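Local coordinates for protein MFP2b (Ascaris suum, PDB 2BJR) that binds zinc and probably enhances the polymerization of major sperm protein that powers the amoeboid crawling of nematode sperm, at residues 18-23 and 54-59; 96-101 and 155-160; 300-305 and 354-359. All coordinates share one frame; numbering follows the deposited sequence.

How the contacts relate
The three contacts follow one another along the chain, each closing before the next opens, and none touches another. Contacts 1 and 2 lie in the first of two related cytosolic motility protein regions, contact 3 in the second. Contact 1 sets a loop on strand 55-62 of a six-stranded antiparallel sheet; contact 2, with its centre about 28 Å away, joins the end of strand 92-97 to the loop leading into strand 161-166. Contact 3 pairs strands 300-302 and 355-361, its centre about 27 Å from that of contact 1 and 34 Å from that of contact 2. Each contact thus involves a different antiparallel sheet, with contacts 1 and 3 on opposite sides of the chain's centre, and contact 1 also touches residues of the second region.

Contact 1: 18-23 and 54-59; sequences SPFPDN and GVIECS
A single backbone hydrogen bond fastens the loop 18-23 to the start of strand 55-62: I56 N donates to S18 O over 2.9 Å, with an angle of 161° at the hydrogen. The amide approaches from above the carbonyl plane; the loop crosses the strand start at about 82° and does not run beside it. A weaker CA-H...O contact adds to this grip, with P19 CA 3.4 Å from G54 O; G54 itself adopts backbone angles that favour glycine.

The apolar part rests on I56. With CG1 anti to the carbonyl carbon (chi1 -65°), its CG1 methylene stands 3.7 Å from the F20 ring centroid, almost exactly on the ring normal, a CH-pi contact over the face. CD1 of I56 then reaches on to P21 CD at 4.1 Å. Nearer the start of the loop, V55 CG1 lies 4.2 Å from P19 CD.

I56 also rests on I77 of strand 76-81, and F20 meets A49 of strand 43-52 and the ring of Y34. S268 bonds to the backbone of F20 and G54; R199 hydrogen-bonds F20 O and forms a salt bridge with D22, so the loop touches both the first sheet and strands 194-199 and 268-274 of the second region.

Contact 2: 96-101 and 155-160; sequences IKYSDR and SALANM
Two carbonyl oxygens of segment 155-160 accept the backbone amides of Y98 and S99. Y98 N donates to M160 O over 2.8 Å, coming in nearly along the C=O axis, and S99 N reaches A158 O at 3.1 Å, this time in the carbonyl plane and on a lone pair. The hydroxyl S99 OG also lies within weak bonding distance of A158 O, though its proton has another possible acceptor. Beside the first bond, K97 CA makes a CA-H...O contact with M160 O.

The main side-chain meeting is between Y98 and L157, which lie side by side and point the same way. L157 CB is 3.7 Å from Y98 CD2, obliquely placed to the ring, while L157 CD1 continues past CE2 and CZ toward the phenol end. At the more exposed margin, the aliphatic K97 CD passes N159 ND2 at 3.8 Å.

Both segments turn tightly where they meet. Strand 92-97 gives way to a 3-10 turn at 98-100, just ahead of helix 101-106, and residues 157-160 form a type I beta turn before strand 161-166, which pairs antiparallel with strand 92-97, I96 bonding to I162 through the backbone. The beta turn, closed by M160 N to L157 O, presents the A158 and M160 carbonyls to segment 96-101.

Y98 is held in turn by its own segment. With CG anti to the backbone N (chi1 178°), its ring has the guanidinium of R101 over one face; NH1 sits 3.3 Å above the ring plane and donates to Y98 O over 2.9 Å. Y98 O thus accepts two bonds, the other from R101 N. Farther out, F118 and I162 touch Y98, A141 touches L157, and the selenomethionine M160 packs on I120, W122 and F143.

Contact 3: 300-305 and 354-359; sequences WIPVHV and CMVLCR
The indole of W300 lies beside C358 and R359 of the partner strand, with R359 N in plane at its edge and CE3 approaching R359 C obliquely at 3.5 Å; C358 CB is the other oblique neighbour. K287 makes a cation-pi interaction with the same indole. The R359 guanidinium has a water in plane at its edge, and the H304 ring has P302 O at its own.

The backbones pair as antiparallel strands, and strand 355-361 also pairs antiparallel with strands 282-288 and 313-319 in the branched sheet of the second region. I301 and R359 form a hydrogen-bonded pair, with I301 N to R359 O at 2.8 Å and R359 N to I301 O at 2.9 Å; their side chains emerge on one face of the sheet. The next pair, P302 with C358, is non-hydrogen-bonded, a position where the missing amide hydrogen of P302 costs no bond to this partner strand. Beyond it V303 N donates to L357 O with a nearly straight angle of 171°. V303 CG2 and L357 CD2 meet alongside at 3.8 Å, and P302 CB touches V356 CG1 at 3.9 Å.

From R359 CG the chain runs extended to NE, which donates to the water at 2.9 Å; the water in turn donates to P302 O. NH1 is bonded to T191 O, and NH2 forms a salt bridge with D368. With its charge so balanced, the buried arginine probably stays protonated, linking strand 355-361 to the C-terminal residue D368.

Contact 1: 18-23 and 54-59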
loop_
_atom_site.group_PDB
_atom_site.type_symbol
_atom_site.label_atom_id
_atom_site.label_comp_id
_atom_site.label_asym_id
_atom_site.label_seq_id
_atom_site.Cartn_x
_atom_site.Cartn_y
_atom_site.Cartn_z
ATOM N N SER A 18 -8.272 15.231 -2.452
ATOM C CA SER A 18 -7.418 15.244 -3.626
ATOM C C SER A 18 -6.398 14.073 -3.540
ATOM O O SER A 18 -6.210 13.483 -2.500
ATOM C CB SER A 18 -6.673 16.588 -3.739
ATOM O OG SER A 18 -7.562 17.635 -4.127
ATOM N N PRO A 19 -5.752 13.731 -4.634
ATOM C CA PRO A 19 -4.750 12.650 -4.592
ATOM C C PRO A 19 -3.599 12.880 -3.662
ATOM O O PRO A 19 -3.285 14.019 -3.284
ATOM C CB PRO A 19 -4.288 12.539 -6.040
ATOM C CG PRO A 19 -5.392 13.067 -6.839
ATOM C CD PRO A 19 -5.942 14.240 -6.006
ATOM N N PHE A 20 -2.954 11.773 -3.249
ATOM C CA PHE A 20 -1.838 11.841 -2.352
ATOM C C PHE A 20 -0.672 12.549 -2.970
ATOM O O PHE A 20 -0.487 12.500 -4.177
ATOM C CB PHE A 20 -1.346 10.449 -1.908
ATOM C CG PHE A 20 -2.180 9.827 -0.828
ATOM C CD1 PHE A 20 -3.416 9.261 -1.143
ATOM C CD2 PHE A 20 -1.733 9.818 0.460
ATOM C CE1 PHE A 20 -4.164 8.709 -0.180
ATOM C CE2 PHE A 20 -2.462 9.276 1.443
ATOM C CZ PHE A 20 -3.702 8.702 1.120
ATOM N N PRO A 21 0.140 13.172 -2.124
ATOM C CA PRO A 21 1.437 13.700 -2.566
ATOM C C PRO A 21 2.399 12.577 -2.984
ATOM O O PRO A 21 2.166 11.391 -2.691
ATOM C CB PRO A 21 1.968 14.401 -1.333
ATOM C CG PRO A 21 1.204 13.706 -0.133
ATOM C CD PRO A 21 -0.101 13.392 -0.683
ATOM N N ASP A 22 3.504 12.963 -3.615
ATOM C CA ASP A 22 4.529 11.990 -3.960
ATOM C C ASP A 22 5.052 11.242 -2.778
ATOM O O ASP A 22 5.221 11.787 -1.680
ATOM C CB ASP A 22 5.743 12.668 -4.600
ATOM C CG ASP A 22 5.463 13.204 -5.982
ATOM O OD1 ASP A 22 4.442 12.914 -6.652
ATOM O OD2 ASP A 22 6.291 13.985 -6.470
ATOM N N ASN A 23 5.352 9.977 -3.010
ATOM C CA ASN A 23 6.071 9.166 -2.036
ATOM C C ASN A 23 5.593 9.179 -0.557
ATOM O O ASN A 23 6.385 9.361 0.366
ATOM C CB ASN A 23 7.549 9.523 -2.096
ATOM C CG ASN A 23 8.111 9.296 -3.469
ATOM O OD1 ASN A 23 8.316 8.146 -3.876
ATOM N ND2 ASN A 23 8.278 10.349 -4.213
ATOM N N GLY A 54 -9.165 7.250 -5.121
ATOM C CA GLY A 54 -8.036 7.979 -5.635
ATOM C C GLY A 54 -7.634 9.228 -4.889
ATOM O O GLY A 54 -6.658 9.874 -5.273
ATOM N N VAL A 55 -8.332 9.526 -3.804
ATOM C CA VAL A 55 -8.054 10.715 -3.002
ATOM C C VAL A 55 -7.958 10.440 -1.530
ATOM O O VAL A 55 -8.362 9.374 -1.050
ATOM C CB VAL A 55 -9.169 11.814 -3.238
ATOM C CG1 VAL A 55 -9.287 12.084 -4.725
ATOM C CG2 VAL A 55 -10.463 11.382 -2.668
ATOM N N ILE A 56 -7.396 11.419 -0.811
ATOM C CA ILE A 56 -7.149 11.346 0.618
ATOM C C ILE A 56 -8.455 11.395 1.419
ATOM O O ILE A 56 -9.275 12.321 1.258
ATOM C CB ILE A 56 -6.234 12.546 1.071
ATOM C CG1 ILE A 56 -4.846 12.457 0.455
ATOM C CG2 ILE A 56 -6.118 12.636 2.601
ATOM C CD1 ILE A 56 -3.987 13.746 0.705
ATOM N N GLU A 57 -8.628 10.400 2.291
ATOM C CA GLU A 57 -9.513 10.482 3.442
ATOM C C GLU A 57 -8.609 10.309 4.641
ATOM O O GLU A 57 -7.464 9.839 4.520
ATOM C CB GLU A 57 -10.587 9.411 3.373
ATOM C CG GLU A 57 -11.651 9.698 2.311
ATOM C CD GLU A 57 -12.884 8.800 2.370
ATOM O OE1 GLU A 57 -13.092 8.079 3.351
ATOM O OE2 GLU A 57 -13.677 8.814 1.415
ATOM N N CYS A 58 -9.046 10.732 5.818
ATOM C CA CYS A 58 -8.212 10.663 6.982
ATOM C C CYS A 58 -9.019 10.675 8.282
ATOM O O CYS A 58 -10.223 10.960 8.286
ATOM C CB CYS A 58 -7.172 11.778 6.969
ATOM S SG CYS A 58 -7.950 13.423 6.773
ATOM N N SER A 59 -8.345 10.322 9.361
ATOM C CA SER A 59 -8.928 10.175 10.693
ATOM C C SER A 59 -7.948 10.566 11.771
ATOM O O SER A 59 -6.802 10.097 11.778
ATOM C CB SER A 59 -9.373 8.732 10.924
ATOM O OG SER A 59 -9.928 8.552 12.217
#

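Contact 2: 96-101 and 155-160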
loop_
_atom_site.group_PDB
_atom_site.type_symbol
_atom_site.label_atom_id
_atom_site.label_comp_id
_atom_site.label_asym_id
_atom_site.label_seq_id
_atom_site.Cartn_x
_atom_site.Cartn_y
_atom_site.Cartn_z
ATOM N N ILE A 96 10.340 0.391 14.706
ATOM C CA ILE A 96 10.806 -0.391 15.832
ATOM C C ILE A 96 9.706 -0.604 16.846
ATOM O O ILE A 96 8.735 0.146 16.880
ATOM C CB ILE A 96 12.001 0.301 16.531
ATOM C CG1 ILE A 96 11.538 1.632 17.195
ATOM C CG2 ILE A 96 13.068 0.542 15.544
ATOM C CD1 ILE A 96 12.595 2.260 18.072
ATOM N N LYS A 97 9.891 -1.581 17.731
ATOM C CA LYS A 97 8.969 -1.770 18.829
ATOM C C LYS A 97 9.120 -0.613 19.794
ATOM O O LYS A 97 10.227 -0.152 20.073
ATOM C CB LYS A 97 9.243 -3.060 19.591
ATOM C CG LYS A 97 8.878 -4.330 18.816
ATOM C CD LYS A 97 8.966 -5.541 19.755
ATOM C CE LYS A 97 9.692 -6.713 19.144
ATOM N NZ LYS A 97 10.071 -7.718 20.213
ATOM N N TYR A 98 7.993 -0.182 20.331
ATOM C CA TYR A 98 7.964 0.929 21.252
ATOM C C TYR A 98 8.890 0.601 22.447
ATOM O O TYR A 98 9.606 1.470 22.935
ATOM C CB TYR A 98 6.530 1.122 21.694
ATOM C CG TYR A 98 6.323 2.206 22.683
ATOM C CD1 TYR A 98 6.341 3.547 22.283
ATOM C CD2 TYR A 98 6.130 1.916 24.020
ATOM C CE1 TYR A 98 6.159 4.570 23.223
ATOM C CE2 TYR A 98 5.930 2.923 24.961
ATOM C CZ TYR A 98 5.949 4.245 24.565
ATOM O OH TYR A 98 5.704 5.256 25.502
ATOM N N SER A 99 8.930 -0.661 22.859
ATOM C CA SER A 99 9.755 -1.044 24.004
ATOM C C SER A 99 11.246 -0.903 23.720
ATOM O O SER A 99 12.025 -0.813 24.663
ATOM C CB SER A 99 9.436 -2.473 24.474
ATOM O OG SER A 99 9.705 -3.410 23.439
ATOM N N ASP A 100 11.632 -0.858 22.446
ATOM C CA ASP A 100 13.043 -0.773 22.042
ATOM C C ASP A 100 13.542 0.641 21.812
ATOM O O ASP A 100 14.688 0.814 21.332
ATOM C CB ASP A 100 13.281 -1.592 20.759
ATOM C CG ASP A 100 13.251 -3.091 21.006
ATOM O OD1 ASP A 100 13.508 -3.495 22.175
ATOM O OD2 ASP A 100 12.966 -3.921 20.085
ATOM N N ARG A 101 12.734 1.660 22.121
ATOM C CA ARG A 101 13.085 3.024 21.721
ATOM C C ARG A 101 14.353 3.532 22.432
ATOM O O ARG A 101 15.175 4.206 21.812
ATOM C CB ARG A 101 11.911 3.985 21.934
ATOM C CG ARG A 101 11.415 4.121 23.377
ATOM C CD ARG A 101 10.002 4.755 23.463
ATOM N NE ARG A 101 9.573 5.026 24.831
ATOM C CZ ARG A 101 9.220 4.102 25.733
ATOM N NH1 ARG A 101 9.253 2.812 25.463
ATOM N NH2 ARG A 101 8.836 4.483 26.938
ATOM N N SER A 155 1.914 -1.284 29.572
ATOM C CA SER A 155 2.568 -2.406 28.917
ATOM C C SER A 155 1.897 -2.826 27.605
ATOM O O SER A 155 2.543 -3.490 26.792
ATOM C CB SER A 155 2.720 -3.594 29.873
ATOM O OG SER A 155 1.486 -4.211 30.153
ATOM N N ALA A 156 0.637 -2.426 27.382
ATOM C CA ALA A 156 -0.050 -2.748 26.129
ATOM C C ALA A 156 0.575 -2.060 24.904
ATOM O O ALA A 156 0.398 -2.518 23.754
ATOM C CB ALA A 156 -1.555 -2.407 26.246
ATOM N N LEU A 157 1.365 -1.005 25.148
ATOM C CA LEU A 157 2.134 -0.332 24.096
ATOM C C LEU A 157 3.385 -1.080 23.614
ATOM O O LEU A 157 3.917 -0.761 22.576
ATOM C CB LEU A 157 2.592 1.051 24.604
ATOM C CG LEU A 157 1.444 1.930 25.097
ATOM C CD1 LEU A 157 2.022 3.308 25.398
ATOM C CD2 LEU A 157 0.328 2.033 24.053
ATOM N N ALA A 158 3.869 -2.059 24.391
ATOM C CA ALA A 158 5.239 -2.584 24.243
ATOM C C ALA A 158 5.640 -3.034 22.844
ATOM O O ALA A 158 6.745 -2.753 22.363
ATOM C CB ALA A 158 5.457 -3.739 25.252
ATOM N N ASN A 159 4.729 -3.726 22.188
ATOM C CA ASN A 159 4.982 -4.299 20.861
ATOM C C ASN A 159 4.400 -3.468 19.723
ATOM O O ASN A 159 4.521 -3.844 18.554
ATOM C CB ASN A 159 4.395 -5.698 20.777
ATOM C CG ASN A 159 4.912 -6.638 21.871
ATOM O OD1 ASN A 159 4.133 -7.438 22.427
ATOM N ND2 ASN A 159 6.181 -6.527 22.199
HETATM N N MSE A 160 3.767 -2.347 20.033
HETATM C CA MSE A 160 3.339 -1.423 18.972
HETATM C C MSE A 160 4.588 -0.823 18.333
HETATM O O MSE A 160 5.665 -0.813 18.933
HETATM C CB MSE A 160 2.426 -0.331 19.561
HETATM C CG MSE A 160 1.202 -0.904 20.145
HETATM SE SE MSE A 160 -0.111 0.463 20.514
HETATM C CE MSE A 160 -1.394 -0.620 21.532
#

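Contact 3: 300-305 and 354-359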
loop_
_atom_site.group_PDB
_atom_site.type_symbol
_atom_site.label_atom_id
_atom_site.label_comp_id
_atom_site.label_asym_id
_atom_site.label_seq_id
_atom_site.Cartn_x
_atom_site.Cartn_y
_atom_site.Cartn_z
ATOM N N TRP A 300 1.366 -22.436 -4.845
ATOM C CA TRP A 300 1.033 -21.175 -5.534
ATOM C C TRP A 300 -0.177 -20.539 -4.861
ATOM O O TRP A 300 -1.197 -21.176 -4.601
ATOM C CB TRP A 300 0.798 -21.364 -7.028
ATOM C CG TRP A 300 2.034 -21.665 -7.782
ATOM C CD1 TRP A 300 2.483 -22.899 -8.144
ATOM C CD2 TRP A 300 3.001 -20.730 -8.275
ATOM N NE1 TRP A 300 3.666 -22.793 -8.830
ATOM C CE2 TRP A 300 4.022 -21.476 -8.914
ATOM C CE3 TRP A 300 3.130 -19.335 -8.216
ATOM C CZ2 TRP A 300 5.133 -20.880 -9.510
ATOM C CZ3 TRP A 300 4.227 -18.744 -8.794
ATOM C CH2 TRP A 300 5.234 -19.514 -9.432
ATOM N N ILE A 301 -0.050 -19.281 -4.489
ATOM C CA ILE A 301 -1.104 -18.621 -3.758
ATOM C C ILE A 301 -1.476 -17.388 -4.592
ATOM O O ILE A 301 -0.590 -16.637 -4.954
ATOM C CB ILE A 301 -0.598 -18.198 -2.368
ATOM C CG1 ILE A 301 -0.027 -19.406 -1.582
ATOM C CG2 ILE A 301 -1.681 -17.585 -1.542
ATOM C CD1 ILE A 301 0.240 -19.072 -0.087
ATOM N N PRO A 302 -2.741 -17.141 -4.861
ATOM C CA PRO A 302 -3.088 -15.874 -5.520
ATOM C C PRO A 302 -2.583 -14.660 -4.733
ATOM O O PRO A 302 -2.543 -14.654 -3.508
ATOM C CB PRO A 302 -4.626 -15.884 -5.561
ATOM C CG PRO A 302 -4.996 -17.332 -5.468
ATOM C CD PRO A 302 -3.942 -17.955 -4.551
ATOM N N VAL A 303 -2.215 -13.609 -5.455
ATOM C CA VAL A 303 -1.966 -12.314 -4.865
ATOM C C VAL A 303 -3.341 -11.844 -4.432
ATOM O O VAL A 303 -4.269 -11.970 -5.196
ATOM C CB VAL A 303 -1.323 -11.370 -5.899
ATOM C CG1 VAL A 303 -1.364 -9.950 -5.467
ATOM C CG2 VAL A 303 0.087 -11.829 -6.136
ATOM N N HIS A 304 -3.496 -11.357 -3.203
ATOM C CA HIS A 304 -4.801 -10.925 -2.734
ATOM C C HIS A 304 -4.710 -9.733 -1.821
ATOM O O HIS A 304 -3.755 -9.594 -1.054
ATOM C CB HIS A 304 -5.542 -12.047 -1.978
ATOM C CG HIS A 304 -4.775 -12.626 -0.829
ATOM N ND1 HIS A 304 -5.069 -12.343 0.490
ATOM C CD2 HIS A 304 -3.728 -13.484 -0.806
ATOM C CE1 HIS A 304 -4.206 -12.978 1.276
ATOM N NE2 HIS A 304 -3.393 -13.697 0.510
ATOM N N VAL A 305 -5.700 -8.865 -1.922
ATOM C CA VAL A 305 -5.913 -7.813 -0.928
ATOM C C VAL A 305 -7.259 -8.107 -0.284
ATOM O O VAL A 305 -8.258 -8.304 -0.972
ATOM C CB VAL A 305 -5.853 -6.424 -1.570
ATOM C CG1 VAL A 305 -6.355 -5.364 -0.581
ATOM C CG2 VAL A 305 -4.412 -6.094 -1.982
ATOM N N CYS A 354 -10.118 -17.915 -16.345
ATOM C CA CYS A 354 -9.312 -16.765 -15.893
ATOM C C CYS A 354 -7.876 -17.236 -15.644
ATOM O O CYS A 354 -7.665 -18.370 -15.244
ATOM C CB CYS A 354 -9.846 -16.126 -14.560
ATOM S SG CYS A 354 -11.318 -15.185 -14.871
HETATM N N MSE A 355 -6.913 -16.335 -15.795
HETATM C CA MSE A 355 -5.544 -16.599 -15.400
HETATM C C MSE A 355 -5.249 -15.663 -14.216
HETATM O O MSE A 355 -5.372 -14.452 -14.339
HETATM C CB MSE A 355 -4.569 -16.349 -16.557
HETATM C CG MSE A 355 -4.853 -17.126 -17.859
HETATM SE SE MSE A 355 -4.356 -18.955 -17.468
HETATM C CE MSE A 355 -2.494 -18.860 -17.152
ATOM N N VAL A 356 -4.902 -16.217 -13.063
ATOM C CA VAL A 356 -4.814 -15.435 -11.830
ATOM C C VAL A 356 -3.352 -15.194 -11.476
ATOM O O VAL A 356 -2.529 -16.103 -11.569
ATOM C CB VAL A 356 -5.543 -16.166 -10.673
ATOM C CG1 VAL A 356 -5.379 -15.468 -9.357
ATOM C CG2 VAL A 356 -6.961 -16.287 -11.008
ATOM N N LEU A 357 -2.993 -13.984 -11.044
ATOM C CA LEU A 357 -1.604 -13.727 -10.640
ATOM C C LEU A 357 -1.385 -14.407 -9.289
ATOM O O LEU A 357 -2.105 -14.122 -8.326
ATOM C CB LEU A 357 -1.306 -12.212 -10.518
ATOM C CG LEU A 357 0.131 -11.960 -10.011
ATOM C CD1 LEU A 357 1.156 -12.491 -11.042
ATOM C CD2 LEU A 357 0.376 -10.524 -9.692
ATOM N N CYS A 358 -0.439 -15.333 -9.245
ATOM C CA CYS A 358 -0.068 -16.046 -8.042
ATOM C C CYS A 358 1.405 -15.858 -7.760
ATOM O O CYS A 358 2.174 -15.321 -8.597
ATOM C CB CYS A 358 -0.325 -17.545 -8.197
ATOM S SG CYS A 358 -2.052 -17.949 -8.541
ATOM N N ARG A 359 1.758 -16.233 -6.537
ATOM C CA ARG A 359 3.124 -16.256 -6.112
ATOM C C ARG A 359 3.397 -17.518 -5.285
ATOM O O ARG A 359 2.509 -18.101 -4.685
ATOM C CB ARG A 359 3.481 -15.014 -5.283
ATOM C CG ARG A 359 2.632 -14.755 -4.098
ATOM C CD ARG A 359 3.081 -13.539 -3.308
ATOM N NE ARG A 359 2.357 -13.382 -2.072
ATOM C CZ ARG A 359 2.809 -12.699 -1.035
ATOM N NH1 ARG A 359 3.951 -11.999 -1.112
ATOM N NH2 ARG A 359 2.126 -12.722 0.079
HETATM O O HOH W 1 -0.344 -14.362 -1.856
#